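Local coordinates for prolyl-tRNA synthetase (Giardia lamblia ATCC 50803, PDB 3IAL), which probably catalyses the ATP-dependent attachment of L-proline to tRNA(Pro), releasing AMP and diphosphate, and is captured here with the prolyl-adenylate intermediate, at residues T18-R21 with D22-A25; S92-I95 with K96-A100; I449-C452 with I453-G457; V473-K476 with K477-A481. All blocks are in the same frame, centred on the assembly; numbering follows the deposited sequence.

Contact 1: T18-R21 with D22-A25; sequences TKTR and DTFA
The hydroxyl of Thr23 sits in the middle of a polar cluster where the chain turns from a loop into helix 24-34. Thr23 OG1 donates to Thr18 O at 2.7 Å, lying in the carbonyl plane on a lone pair, and accepts from Thr20 N at 2.9 Å. A third bond comes from Thr20 OG1, which donates to Thr23 OG1. With chi1 at 68°, OG1 of Thr23 lies between its own backbone N and carbonyl carbon and faces back into the turn, where three bonds grip it.

Among the backbone groups, Thr20 O receives two weak bonds, from Thr23 N and from Phe24 N, the latter at 2.8 Å. Water 1 spans the next step: it donates to Arg21 O and accepts from Ala25 N at 3.1 Å.

Apolar contact is slight: Lys19 CG meets the edge of the Phe24 ring at CD1, 4.2 Å away, the two side chains running side by side.

Around this turn, Phe24 packs on Met230, Pro231, Cys232 and Tyr518. Lys19 NZ bonds Ser283 O and Gly286 O at the end of helix 276-285, and Arg21 NH1 bonds Glu454 O on helix 446-455.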
ATOM      1  N   THR B  18      22.385  26.842   1.161  1.00 27.41           N
ATOM      2  CA  THR B  18      22.112  27.014  -0.261  1.00 28.74           C
ATOM      3  C   THR B  18      22.478  25.709  -0.955  1.00 30.31           C
ATOM      4  O   THR B  18      23.510  25.109  -0.654  1.00 31.48           O
ATOM      5  CB  THR B  18      22.906  28.206  -0.862  1.00 30.29           C
ATOM      6  OG1 THR B  18      22.636  29.390  -0.103  1.00 25.73           O
ATOM      7  CG2 THR B  18      22.521  28.451  -2.320  1.00 27.84           C
ATOM      8  N   LYS B  19      21.606  25.258  -1.851  1.00 30.55           N
ATOM      9  CA  LYS B  19      21.734  23.942  -2.464  1.00 30.36           C
ATOM     10  C   LYS B  19      22.457  24.071  -3.796  1.00 31.20           C
ATOM     11  O   LYS B  19      21.872  24.533  -4.786  1.00 30.06           O
ATOM     12  CB  LYS B  19      20.351  23.314  -2.667  1.00 28.51           C
ATOM     13  CG  LYS B  19      20.376  21.917  -3.267  1.00 25.67           C
ATOM     14  CD  LYS B  19      19.039  21.534  -3.887  1.00 24.71           C
ATOM     15  CE  LYS B  19      18.782  22.266  -5.211  1.00 24.09           C
ATOM     16  NZ  LYS B  19      17.405  22.019  -5.697  1.00 25.00           N
ATOM     17  N   THR B  20      23.724  23.649  -3.808  1.00 30.60           N
ATOM     18  CA  THR B  20      24.570  23.716  -5.001  1.00 30.81           C
ATOM     19  C   THR B  20      25.287  22.389  -5.253  1.00 30.64           C
ATOM     20  O   THR B  20      25.155  21.436  -4.479  1.00 28.92           O
ATOM     21  CB  THR B  20      25.651  24.797  -4.850  1.00 30.29           C
ATOM     22  OG1 THR B  20      26.575  24.395  -3.829  1.00 33.27           O
ATOM     23  CG2 THR B  20      25.034  26.136  -4.487  1.00 30.95           C
ATOM     24  N   ARG B  21      26.056  22.355  -6.341  1.00 30.66           N
ATOM     25  CA  ARG B  21      26.889  21.216  -6.692  1.00 31.62           C
ATOM     26  C   ARG B  21      27.820  20.818  -5.552  1.00 31.75           C
ATOM     27  O   ARG B  21      27.924  19.641  -5.208  1.00 32.27           O
ATOM     28  CB  ARG B  21      27.694  21.540  -7.949  1.00 32.76           C
ATOM     29  CG  ARG B  21      28.597  20.422  -8.429  1.00 36.91           C
ATOM     30  CD  ARG B  21      28.983  20.612  -9.893  1.00 39.23           C
ATOM     31  NE  ARG B  21      29.637  19.426 -10.452  1.00 38.72           N
ATOM     32  CZ  ARG B  21      30.890  19.372 -10.904  1.00 39.91           C
ATOM     33  NH1 ARG B  21      31.684  20.441 -10.879  1.00 42.28           N
ATOM     34  NH2 ARG B  21      31.357  18.231 -11.395  1.00 38.99           N
ATOM     35  N   ASP B  22      28.481  21.807  -4.956  1.00 32.99           N
ATOM     36  CA  ASP B  22      29.423  21.553  -3.867  1.00 32.59           C
ATOM     37  C   ASP B  22      28.750  21.130  -2.551  1.00 31.53           C
ATOM     38  O   ASP B  22      29.337  20.358  -1.785  1.00 29.65           O
ATOM     39  CB  ASP B  22      30.311  22.781  -3.636  1.00 35.27           C
ATOM     40  CG  ASP B  22      31.308  23.021  -4.772  1.00 38.81           C
ATOM     41  OD1 ASP B  22      31.099  22.539  -5.908  1.00 41.60           O
ATOM     42  OD2 ASP B  22      32.317  23.701  -4.520  1.00 45.24           O
ATOM     43  N   THR B  23      27.531  21.620  -2.296  1.00 28.81           N
ATOM     44  CA  THR B  23      26.854  21.408  -1.003  1.00 26.76           C
ATOM     45  C   THR B  23      25.792  20.301  -0.992  1.00 25.87           C
ATOM     46  O   THR B  23      25.374  19.875   0.082  1.00 22.91           O
ATOM     47  CB  THR B  23      26.161  22.705  -0.482  1.00 27.00           C
ATOM     48  OG1 THR B  23      25.048  23.043  -1.320  1.00 26.06           O
ATOM     49  CG2 THR B  23      27.140  23.888  -0.415  1.00 28.57           C
ATOM     50  N   PHE B  24      25.362  19.832  -2.167  1.00 25.85           N
ATOM     51  CA  PHE B  24      24.186  18.963  -2.244  1.00 25.70           C
ATOM     52  C   PHE B  24      24.205  17.762  -1.305  1.00 25.00           C
ATOM     53  O   PHE B  24      23.221  17.503  -0.634  1.00 25.07           O
ATOM     54  CB  PHE B  24      23.916  18.451  -3.659  1.00 26.03           C
ATOM     55  CG  PHE B  24      22.779  17.472  -3.702  1.00 24.88           C
ATOM     56  CD1 PHE B  24      21.486  17.898  -3.445  1.00 23.58           C
ATOM     57  CD2 PHE B  24      23.006  16.120  -3.912  1.00 24.89           C
ATOM     58  CE1 PHE B  24      20.426  16.991  -3.441  1.00 27.44           C
ATOM     59  CE2 PHE B  24      21.953  15.217  -3.919  1.00 25.65           C
ATOM     60  CZ  PHE B  24      20.664  15.655  -3.677  1.00 24.13           C
ATOM     61  N   ALA B  25      25.309  17.021  -1.299  1.00 27.21           N
ATOM     62  CA  ALA B  25      25.468  15.826  -0.457  1.00 27.04           C
ATOM     63  C   ALA B  25      25.183  16.129   1.019  1.00 26.70           C
ATOM     64  O   ALA B  25      24.476  15.379   1.685  1.00 28.13           O
ATOM     65  CB  ALA B  25      26.879  15.241  -0.618  1.00 25.37           C
TER
HETATM   66  O   HOH W   1      27.715  17.674  -3.114  1.00 28.46           O

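Contact 2: S92-I95 with K96-A100; sequences SDHI and KGFEA
Ser92 to Phe98 form the short helix 92-98 of this class II synthetase, in which Lys96 N reaches Ser92 O almost straight at 3.0 Å, Gly97 N bonds Asp93 O weakly, and Ile95 O is shared by Phe98 N, coming from above the carbonyl plane at 3.1 Å, and by Glu99 N, which still bonds back to the helix at 2.7 Å.

On one flank, Ile95 CD1 rests against Glu99 CB at 3.7 Å, the two side chains crossing at an angle. Lys96 bends at chi2 (-51°) and chi4, which curls its chain back along the helix and brings NZ to 3.6 Å from Ser92 OG.

The buried flank is aromatic. His94 and Phe98 form an oblique pair, centroids 5.0 Å apart and planes at 58°. His94 ND1 bonds Pro218 O, its ring meets Phe248 edge-to-face, and both His94 and Phe98 touch Thr122. Asp93 makes a salt bridge to Arg247. The Phe98 side chain lies about 5 Å from the bound prolyl-adenylate, which places this flank beside the active site. Phe98 CD2 stands over one face of the imidazole, offset toward the rim, and Phe98 CE2 comes to 3.5 Å from His94 CE1.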
ATOM      1  N   SER B  92      20.861 -18.229 -15.519  1.00 44.15           N
ATOM      2  CA  SER B  92      22.290 -18.032 -15.249  1.00 43.89           C
ATOM      3  C   SER B  92      22.716 -16.564 -15.178  1.00 43.12           C
ATOM      4  O   SER B  92      23.256 -16.117 -14.169  1.00 42.03           O
ATOM      5  CB  SER B  92      23.129 -18.749 -16.309  1.00 44.41           C
ATOM      6  OG  SER B  92      24.517 -18.575 -16.065  1.00 47.45           O
ATOM      7  N   ASP B  93      22.489 -15.822 -16.255  1.00 42.87           N
ATOM      8  CA  ASP B  93      22.919 -14.425 -16.308  1.00 44.40           C
ATOM      9  C   ASP B  93      22.216 -13.556 -15.257  1.00 42.85           C
ATOM     10  O   ASP B  93      22.818 -12.632 -14.719  1.00 43.09           O
ATOM     11  CB  ASP B  93      22.734 -13.855 -17.723  1.00 46.22           C
ATOM     12  CG  ASP B  93      23.742 -14.431 -18.725  1.00 48.97           C
ATOM     13  OD1 ASP B  93      24.739 -15.061 -18.298  1.00 49.92           O
ATOM     14  OD2 ASP B  93      23.537 -14.249 -19.945  1.00 51.57           O
ATOM     15  N   HIS B  94      20.963 -13.872 -14.947  1.00 41.58           N
ATOM     16  CA  HIS B  94      20.218 -13.154 -13.911  1.00 40.36           C
ATOM     17  C   HIS B  94      20.809 -13.397 -12.515  1.00 40.69           C
ATOM     18  O   HIS B  94      20.996 -12.450 -11.746  1.00 39.47           O
ATOM     19  CB  HIS B  94      18.744 -13.558 -13.947  1.00 39.91           C
ATOM     20  CG  HIS B  94      17.867 -12.757 -13.037  1.00 38.51           C
ATOM     21  ND1 HIS B  94      17.537 -11.441 -13.286  1.00 34.19           N
ATOM     22  CD2 HIS B  94      17.241 -13.090 -11.882  1.00 37.87           C
ATOM     23  CE1 HIS B  94      16.744 -11.000 -12.324  1.00 35.94           C
ATOM     24  NE2 HIS B  94      16.548 -11.980 -11.459  1.00 35.37           N
ATOM     25  N   ILE B  95      21.114 -14.656 -12.192  1.00 41.11           N
ATOM     26  CA  ILE B  95      21.643 -14.990 -10.862  1.00 41.28           C
ATOM     27  C   ILE B  95      23.073 -14.482 -10.637  1.00 41.21           C
ATOM     28  O   ILE B  95      23.387 -14.011  -9.546  1.00 40.32           O
ATOM     29  CB  ILE B  95      21.557 -16.515 -10.542  1.00 42.32           C
ATOM     30  CG1 ILE B  95      21.989 -16.791  -9.095  1.00 42.36           C
ATOM     31  CG2 ILE B  95      22.410 -17.340 -11.507  1.00 39.10           C
ATOM     32  CD1 ILE B  95      21.322 -15.896  -8.068  1.00 42.91           C
ATOM     33  N   LYS B  96      23.934 -14.560 -11.651  1.00 42.23           N
ATOM     34  CA  LYS B  96      25.290 -13.999 -11.531  1.00 43.71           C
ATOM     35  C   LYS B  96      25.252 -12.493 -11.267  1.00 42.83           C
ATOM     36  O   LYS B  96      26.125 -11.954 -10.574  1.00 41.71           O
ATOM     37  CB  LYS B  96      26.132 -14.269 -12.783  1.00 45.38           C
ATOM     38  CG  LYS B  96      26.422 -15.738 -13.075  1.00 50.60           C
ATOM     39  CD  LYS B  96      26.988 -16.502 -11.877  1.00 52.88           C
ATOM     40  CE  LYS B  96      27.217 -17.969 -12.220  1.00 55.00           C
ATOM     41  NZ  LYS B  96      25.991 -18.623 -12.779  1.00 54.17           N
ATOM     42  N   GLY B  97      24.243 -11.824 -11.825  1.00 41.16           N
ATOM     43  CA  GLY B  97      24.051 -10.396 -11.606  1.00 39.82           C
ATOM     44  C   GLY B  97      23.643 -10.052 -10.183  1.00 38.51           C
ATOM     45  O   GLY B  97      23.944  -8.963  -9.700  1.00 37.55           O
ATOM     46  N   PHE B  98      22.981 -10.983  -9.501  1.00 36.93           N
ATOM     47  CA  PHE B  98      22.362 -10.690  -8.204  1.00 37.42           C
ATOM     48  C   PHE B  98      22.835 -11.527  -7.004  1.00 37.63           C
ATOM     49  O   PHE B  98      22.584 -11.140  -5.864  1.00 35.21           O
ATOM     50  CB  PHE B  98      20.834 -10.793  -8.339  1.00 36.86           C
ATOM     51  CG  PHE B  98      20.217  -9.641  -9.095  1.00 36.32           C
ATOM     52  CD1 PHE B  98      20.215  -8.368  -8.550  1.00 35.47           C
ATOM     53  CD2 PHE B  98      19.643  -9.830 -10.347  1.00 35.23           C
ATOM     54  CE1 PHE B  98      19.655  -7.303  -9.239  1.00 36.09           C
ATOM     55  CE2 PHE B  98      19.079  -8.767 -11.043  1.00 34.93           C
ATOM     56  CZ  PHE B  98      19.089  -7.503 -10.490  1.00 34.48           C
ATOM     57  N   GLU B  99      23.525 -12.642  -7.239  1.00 38.28           N
ATOM     58  CA  GLU B  99      23.813 -13.596  -6.157  1.00 40.48           C
ATOM     59  C   GLU B  99      24.563 -12.994  -4.964  1.00 41.38           C
ATOM     60  O   GLU B  99      24.406 -13.460  -3.836  1.00 44.76           O
ATOM     61  CB  GLU B  99      24.561 -14.833  -6.678  1.00 40.92           C
ATOM     62  CG  GLU B  99      25.989 -14.603  -7.156  1.00 44.18           C
ATOM     63  CD  GLU B  99      26.706 -15.917  -7.482  1.00 50.21           C
ATOM     64  OE1 GLU B  99      26.814 -16.791  -6.584  1.00 48.67           O
ATOM     65  OE2 GLU B  99      27.156 -16.076  -8.638  1.00 52.17           O
ATOM     66  N   ALA B 100      25.378 -11.974  -5.215  1.00 40.46           N
ATOM     67  CA  ALA B 100      26.101 -11.289  -4.152  1.00 39.83           C
ATOM     68  C   ALA B 100      25.178 -10.347  -3.372  1.00 39.09           C
ATOM     69  O   ALA B 100      25.486  -9.973  -2.238  1.00 38.99           O
ATOM     70  CB  ALA B 100      27.283 -10.525  -4.726  1.00 40.72           C
TER

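Contact 3: I449-C452 with I453-G457; sequences IVAC and IENKG
Val450 and Glu454 run side by side, one turn apart on helix 446-455. Glu454 CG is anti to the carbonyl carbon (chi1 -71°), and an extended chain beyond CG lays the carboxylate carbon CD alongside Val450 CG1 at 3.9 Å. Val450 also faces helix 472-482, where it touches Ala481 and Cys482. One residue beyond Glu454, Asn455 has CG in the same first rotamer, and its amide folds back over the carbonyl of Ala451: ND2 is 3.9 Å from Ala451 CB. Although ND2 is also near Ala451 O, the angle is too poor for a hydrogen bond, and that oxygen is held instead by Asn455 N at 2.8 Å.

Ile449, Cys452 and Ile453 make up the buried, apolar side. Ile449 and Ile453 touch loosely, CG2 to CG1 at 4.4 Å. Cys452 has SG anti to its backbone N (chi1 173°), which swings the sulfur toward the end of the helix, 3.8 Å from Gly457 O. Ala460 of strand 459-464 and Cys443 close over the Cys452 side chain, while Ile453 leans on Cys482. Lys456 stretches out fully, its NZ bonding Thr441 OG1, so the helix end is tied to strand 440-442, one of the two parallel strands that the helix connects.

The last i to i+4 bond, Lys456 N to Cys452 O at 2.9 Å, shares its acceptor with an i to i+5 bond from Gly457 N at 2.8 Å, the two donors arriving from opposite faces of the carbonyl plane. Gly457 leaves the helix with positive phi (81°), a backbone shape that favours glycine. Two backbone N-H groups therefore satisfy one carbonyl at the point where the chain turns off toward strand 459-464.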
ATOM      1  N   ILE B 449      34.566  16.214 -23.221  1.00 30.93           N
ATOM      2  CA  ILE B 449      33.749  15.385 -22.328  1.00 31.36           C
ATOM      3  C   ILE B 449      34.314  15.403 -20.906  1.00 31.88           C
ATOM      4  O   ILE B 449      33.571  15.572 -19.940  1.00 31.31           O
ATOM      5  CB  ILE B 449      33.686  13.913 -22.791  1.00 33.50           C
ATOM      6  CG1 ILE B 449      32.980  13.789 -24.146  1.00 34.83           C
ATOM      7  CG2 ILE B 449      32.948  13.075 -21.768  1.00 27.87           C
ATOM      8  CD1 ILE B 449      33.108  12.417 -24.762  1.00 34.28           C
ATOM      9  N   VAL B 450      35.627  15.225 -20.787  1.00 30.61           N
ATOM     10  CA  VAL B 450      36.296  15.221 -19.489  1.00 32.42           C
ATOM     11  C   VAL B 450      36.166  16.559 -18.750  1.00 31.96           C
ATOM     12  O   VAL B 450      35.867  16.591 -17.561  1.00 31.92           O
ATOM     13  CB  VAL B 450      37.802  14.878 -19.640  1.00 32.76           C
ATOM     14  CG1 VAL B 450      38.558  15.201 -18.364  1.00 29.52           C
ATOM     15  CG2 VAL B 450      37.970  13.414 -20.029  1.00 32.90           C
ATOM     16  N   ALA B 451      36.417  17.658 -19.453  1.00 32.82           N
ATOM     17  CA  ALA B 451      36.296  18.997 -18.858  1.00 34.25           C
ATOM     18  C   ALA B 451      34.863  19.270 -18.409  1.00 34.70           C
ATOM     19  O   ALA B 451      34.648  19.935 -17.394  1.00 36.83           O
ATOM     20  CB  ALA B 451      36.761  20.076 -19.834  1.00 31.28           C
ATOM     21  N   CYS B 452      33.892  18.749 -19.160  1.00 34.50           N
ATOM     22  CA  CYS B 452      32.480  18.900 -18.815  1.00 34.45           C
ATOM     23  C   CYS B 452      32.181  18.181 -17.505  1.00 33.41           C
ATOM     24  O   CYS B 452      31.656  18.776 -16.561  1.00 33.15           O
ATOM     25  CB  CYS B 452      31.588  18.351 -19.927  1.00 34.17           C
ATOM     26  SG  CYS B 452      29.832  18.312 -19.508  1.00 36.54           S
ATOM     27  N   ILE B 453      32.535  16.902 -17.461  1.00 33.04           N
ATOM     28  CA  ILE B 453      32.366  16.078 -16.273  1.00 34.00           C
ATOM     29  C   ILE B 453      33.003  16.733 -15.039  1.00 35.85           C
ATOM     30  O   ILE B 453      32.357  16.846 -13.996  1.00 37.13           O
ATOM     31  CB  ILE B 453      32.950  14.659 -16.492  1.00 31.95           C
ATOM     32  CG1 ILE B 453      32.110  13.891 -17.525  1.00 32.85           C
ATOM     33  CG2 ILE B 453      33.001  13.877 -15.184  1.00 30.58           C
ATOM     34  CD1 ILE B 453      30.602  13.839 -17.233  1.00 27.32           C
ATOM     35  N   GLU B 454      34.248  17.183 -15.177  1.00 35.84           N
ATOM     36  CA  GLU B 454      34.994  17.751 -14.054  1.00 38.06           C
ATOM     37  C   GLU B 454      34.482  19.133 -13.616  1.00 38.02           C
ATOM     38  O   GLU B 454      34.311  19.376 -12.421  1.00 36.92           O
ATOM     39  CB  GLU B 454      36.492  17.849 -14.393  1.00 38.61           C
ATOM     40  CG  GLU B 454      37.214  16.512 -14.453  1.00 40.81           C
ATOM     41  CD  GLU B 454      38.706  16.650 -14.741  1.00 42.70           C
ATOM     42  OE1 GLU B 454      39.135  17.709 -15.242  1.00 36.77           O
ATOM     43  OE2 GLU B 454      39.453  15.687 -14.469  1.00 47.53           O
ATOM     44  N   ASN B 455      34.250  20.032 -14.574  1.00 37.02           N
ATOM     45  CA  ASN B 455      33.960  21.438 -14.248  1.00 37.57           C
ATOM     46  C   ASN B 455      32.488  21.753 -14.088  1.00 37.83           C
ATOM     47  O   ASN B 455      32.126  22.653 -13.332  1.00 39.70           O
ATOM     48  CB  ASN B 455      34.539  22.374 -15.314  1.00 38.23           C
ATOM     49  CG  ASN B 455      36.007  22.132 -15.568  1.00 37.18           C
ATOM     50  OD1 ASN B 455      36.732  21.685 -14.684  1.00 35.79           O
ATOM     51  ND2 ASN B 455      36.449  22.411 -16.788  1.00 36.52           N
ATOM     52  N   LYS B 456      31.641  21.024 -14.806  1.00 38.38           N
ATOM     53  CA  LYS B 456      30.220  21.350 -14.878  1.00 38.93           C
ATOM     54  C   LYS B 456      29.352  20.235 -14.305  1.00 39.53           C
ATOM     55  O   LYS B 456      28.388  20.503 -13.585  1.00 39.57           O
ATOM     56  CB  LYS B 456      29.845  21.620 -16.333  1.00 38.88           C
ATOM     57  CG  LYS B 456      28.431  22.093 -16.566  1.00 41.08           C
ATOM     58  CD  LYS B 456      28.240  22.410 -18.042  1.00 43.34           C
ATOM     59  CE  LYS B 456      26.788  22.694 -18.387  1.00 43.94           C
ATOM     60  NZ  LYS B 456      26.629  22.986 -19.842  1.00 42.80           N
ATOM     61  N   GLY B 457      29.688  18.989 -14.635  1.00 38.63           N
ATOM     62  CA  GLY B 457      28.855  17.852 -14.266  1.00 37.16           C
ATOM     63  C   GLY B 457      27.698  17.681 -15.231  1.00 34.85           C
ATOM     64  O   GLY B 457      27.693  18.256 -16.315  1.00 33.23           O
TER

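Contact 4: V473-K476 with K477-A481; sequences VWDK and KLKDA
Lys477 lays its aliphatic chain over one face of the Trp474 indole on helix 472-482, part of the C-terminal region characteristic of this prolyl-tRNA synthetase family. The two side chains cross at an angle, and CD of Lys477 stands above the six-membered ring, 4.0 Å from its centroid and 28° off the normal. This is a CH-pi contact displaced toward the rim: Lys477 CD is nearest to Trp474 CE3 and CZ3, each at 3.6 Å. The bend at chi4 (-69°) carries the ammonium group on, and NZ, 5.7 Å from the same centroid, can add at most a weak cation-pi attraction. Beyond the pair, Trp474 also packs on Tyr465 and Leu503.

Asp475 and Lys479 cross on another flank of the helix, a full turn apart. Asp475 CG is anti to the backbone N, while the lysine chain is extended beyond CG, and together these bring NZ to OD2 in a salt bridge of 3.2 Å whose hydrogen bond is weak. The strongest partner of the aspartate is Ile486 N of strand 485-489, which donates to OD1; OD2 also accepts from Trp214 NE1. Several donors thus fix its rotation, and their positive ends would be expected to stabilise the negative charge on this buried residue.

Leu478 points its branches into the core, against Phe446 and Ile486, with CB and CG lying close along Trp474 O. Ordinary i to i+4 bonds run throughout, Lys479 N to Asp475 O among them. Water 2 closes a small triangle beside the salt bridge, donating to Asp475 OD2 at 2.7 Å and accepting from Lys479 NZ at 3.0 Å.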
ATOM      1  N   VAL B 473      35.227  -0.265 -24.675  1.00 31.04           N
ATOM      2  CA  VAL B 473      36.627   0.168 -24.650  1.00 32.02           C
ATOM      3  C   VAL B 473      36.727   1.653 -24.261  1.00 33.49           C
ATOM      4  O   VAL B 473      37.554   2.035 -23.427  1.00 30.93           O
ATOM      5  CB  VAL B 473      37.310  -0.099 -26.019  1.00 33.74           C
ATOM      6  CG1 VAL B 473      38.710   0.474 -26.063  1.00 33.36           C
ATOM      7  CG2 VAL B 473      37.345  -1.606 -26.302  1.00 35.71           C
ATOM      8  N   TRP B 474      35.852   2.466 -24.849  1.00 34.25           N
ATOM      9  CA  TRP B 474      35.765   3.896 -24.552  1.00 34.09           C
ATOM     10  C   TRP B 474      35.103   4.198 -23.204  1.00 34.73           C
ATOM     11  O   TRP B 474      35.463   5.170 -22.541  1.00 35.83           O
ATOM     12  CB  TRP B 474      35.056   4.622 -25.700  1.00 34.35           C
ATOM     13  CG  TRP B 474      35.938   4.684 -26.913  1.00 37.06           C
ATOM     14  CD1 TRP B 474      35.864   3.901 -28.035  1.00 37.59           C
ATOM     15  CD2 TRP B 474      37.066   5.543 -27.096  1.00 37.27           C
ATOM     16  NE1 TRP B 474      36.867   4.243 -28.913  1.00 36.51           N
ATOM     17  CE2 TRP B 474      37.620   5.245 -28.360  1.00 37.32           C
ATOM     18  CE3 TRP B 474      37.665   6.538 -26.313  1.00 38.69           C
ATOM     19  CZ2 TRP B 474      38.740   5.915 -28.864  1.00 37.70           C
ATOM     20  CZ3 TRP B 474      38.778   7.205 -26.815  1.00 36.55           C
ATOM     21  CH2 TRP B 474      39.303   6.887 -28.076  1.00 37.79           C
ATOM     22  N   ASP B 475      34.158   3.360 -22.783  1.00 34.20           N
ATOM     23  CA  ASP B 475      33.593   3.479 -21.438  1.00 34.32           C
ATOM     24  C   ASP B 475      34.716   3.391 -20.389  1.00 34.86           C
ATOM     25  O   ASP B 475      34.789   4.211 -19.469  1.00 37.27           O
ATOM     26  CB  ASP B 475      32.529   2.396 -21.210  1.00 34.40           C
ATOM     27  CG  ASP B 475      31.758   2.576 -19.907  1.00 36.36           C
ATOM     28  OD1 ASP B 475      31.333   3.710 -19.565  1.00 33.75           O
ATOM     29  OD2 ASP B 475      31.555   1.552 -19.230  1.00 41.16           O
ATOM     30  N   LYS B 476      35.610   2.416 -20.547  1.00 34.09           N
ATOM     31  CA  LYS B 476      36.738   2.252 -19.626  1.00 33.71           C
ATOM     32  C   LYS B 476      37.718   3.440 -19.642  1.00 32.67           C
ATOM     33  O   LYS B 476      38.147   3.901 -18.586  1.00 30.30           O
ATOM     34  CB  LYS B 476      37.476   0.946 -19.916  1.00 35.10           C
ATOM     35  CG  LYS B 476      36.654  -0.305 -19.591  1.00 38.82           C
ATOM     36  CD  LYS B 476      37.412  -1.573 -19.940  1.00 40.78           C
ATOM     37  CE  LYS B 476      36.563  -2.821 -19.727  1.00 44.22           C
ATOM     38  NZ  LYS B 476      37.410  -4.053 -19.736  1.00 45.29           N
ATOM     39  N   LYS B 477      38.056   3.953 -20.825  1.00 32.56           N
ATOM     40  CA  LYS B 477      38.961   5.116 -20.900  1.00 33.72           C
ATOM     41  C   LYS B 477      38.361   6.333 -20.192  1.00 33.50           C
ATOM     42  O   LYS B 477      39.072   7.066 -19.491  1.00 36.91           O
ATOM     43  CB  LYS B 477      39.298   5.475 -22.347  1.00 33.65           C
ATOM     44  CG  LYS B 477      40.167   4.460 -23.058  1.00 36.75           C
ATOM     45  CD  LYS B 477      40.293   4.793 -24.534  1.00 40.30           C
ATOM     46  CE  LYS B 477      41.194   3.804 -25.249  1.00 44.25           C
ATOM     47  NZ  LYS B 477      42.616   3.952 -24.837  1.00 46.29           N
ATOM     48  N   LEU B 478      37.055   6.538 -20.362  1.00 32.53           N
ATOM     49  CA  LEU B 478      36.372   7.673 -19.751  1.00 32.12           C
ATOM     50  C   LEU B 478      36.303   7.520 -18.243  1.00 32.36           C
ATOM     51  O   LEU B 478      36.544   8.489 -17.512  1.00 30.68           O
ATOM     52  CB  LEU B 478      34.965   7.868 -20.338  1.00 31.63           C
ATOM     53  CG  LEU B 478      34.956   8.475 -21.738  1.00 32.60           C
ATOM     54  CD1 LEU B 478      33.570   8.395 -22.363  1.00 28.56           C
ATOM     55  CD2 LEU B 478      35.460   9.931 -21.712  1.00 31.78           C
ATOM     56  N   LYS B 479      35.973   6.312 -17.782  1.00 33.73           N
ATOM     57  CA  LYS B 479      35.979   6.003 -16.350  1.00 35.48           C
ATOM     58  C   LYS B 479      37.348   6.273 -15.721  1.00 34.84           C
ATOM     59  O   LYS B 479      37.417   6.875 -14.654  1.00 34.69           O
ATOM     60  CB  LYS B 479      35.583   4.547 -16.087  1.00 37.46           C
ATOM     61  CG  LYS B 479      34.100   4.268 -16.218  1.00 43.11           C
ATOM     62  CD  LYS B 479      33.796   2.792 -15.994  1.00 48.04           C
ATOM     63  CE  LYS B 479      32.305   2.529 -16.081  1.00 52.42           C
ATOM     64  NZ  LYS B 479      31.992   1.078 -16.117  1.00 55.79           N
ATOM     65  N   ASP B 480      38.418   5.826 -16.378  1.00 34.02           N
ATOM     66  CA  ASP B 480      39.789   6.039 -15.881  1.00 33.96           C
ATOM     67  C   ASP B 480      40.181   7.511 -15.855  1.00 34.78           C
ATOM     68  O   ASP B 480      40.933   7.928 -14.985  1.00 35.31           O
ATOM     69  CB  ASP B 480      40.816   5.304 -16.752  1.00 33.84           C
ATOM     70  CG  ASP B 480      40.695   3.791 -16.670  1.00 33.31           C
ATOM     71  OD1 ASP B 480      39.985   3.283 -15.779  1.00 34.99           O
ATOM     72  OD2 ASP B 480      41.321   3.109 -17.511  1.00 33.74           O
ATOM     73  N   ALA B 481      39.689   8.279 -16.829  1.00 35.28           N
ATOM     74  CA  ALA B 481      40.077   9.685 -16.991  1.00 36.32           C
ATOM     75  C   ALA B 481      39.359  10.608 -16.016  1.00 37.03           C
ATOM     76  O   ALA B 481      39.976  11.511 -15.465  1.00 36.46           O
ATOM     77  CB  ALA B 481      39.819  10.146 -18.424  1.00 37.69           C
TER
HETATM   78  O   HOH W   2      32.771  -0.688 -18.415  1.00 38.51           O

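Overall arrangement
Following the chain from its N terminus, each contact is a local one, within a turn or two of continuous chain, and ends before the next begins, so none nests in or crosses another. Contact 1 starts helix 24-34; contact 2 fills helix 92-98 beside the bound adenylate, with centres about 36 Å apart. Contacts 3 and 4 come much later, on the neighbouring helices 446-455 and 472-482 of the C-terminal family region. These two pack directly, Ile449 CG2 meeting Leu478 CD2 at 4.0 Å. Contact 1 abuts the end of helix 446-455 and so ties the chain's beginning to its C-terminal part. Contact 2 touches none of the others; contact 4, its nearest neighbour, is about 14 Å away between nearest atoms.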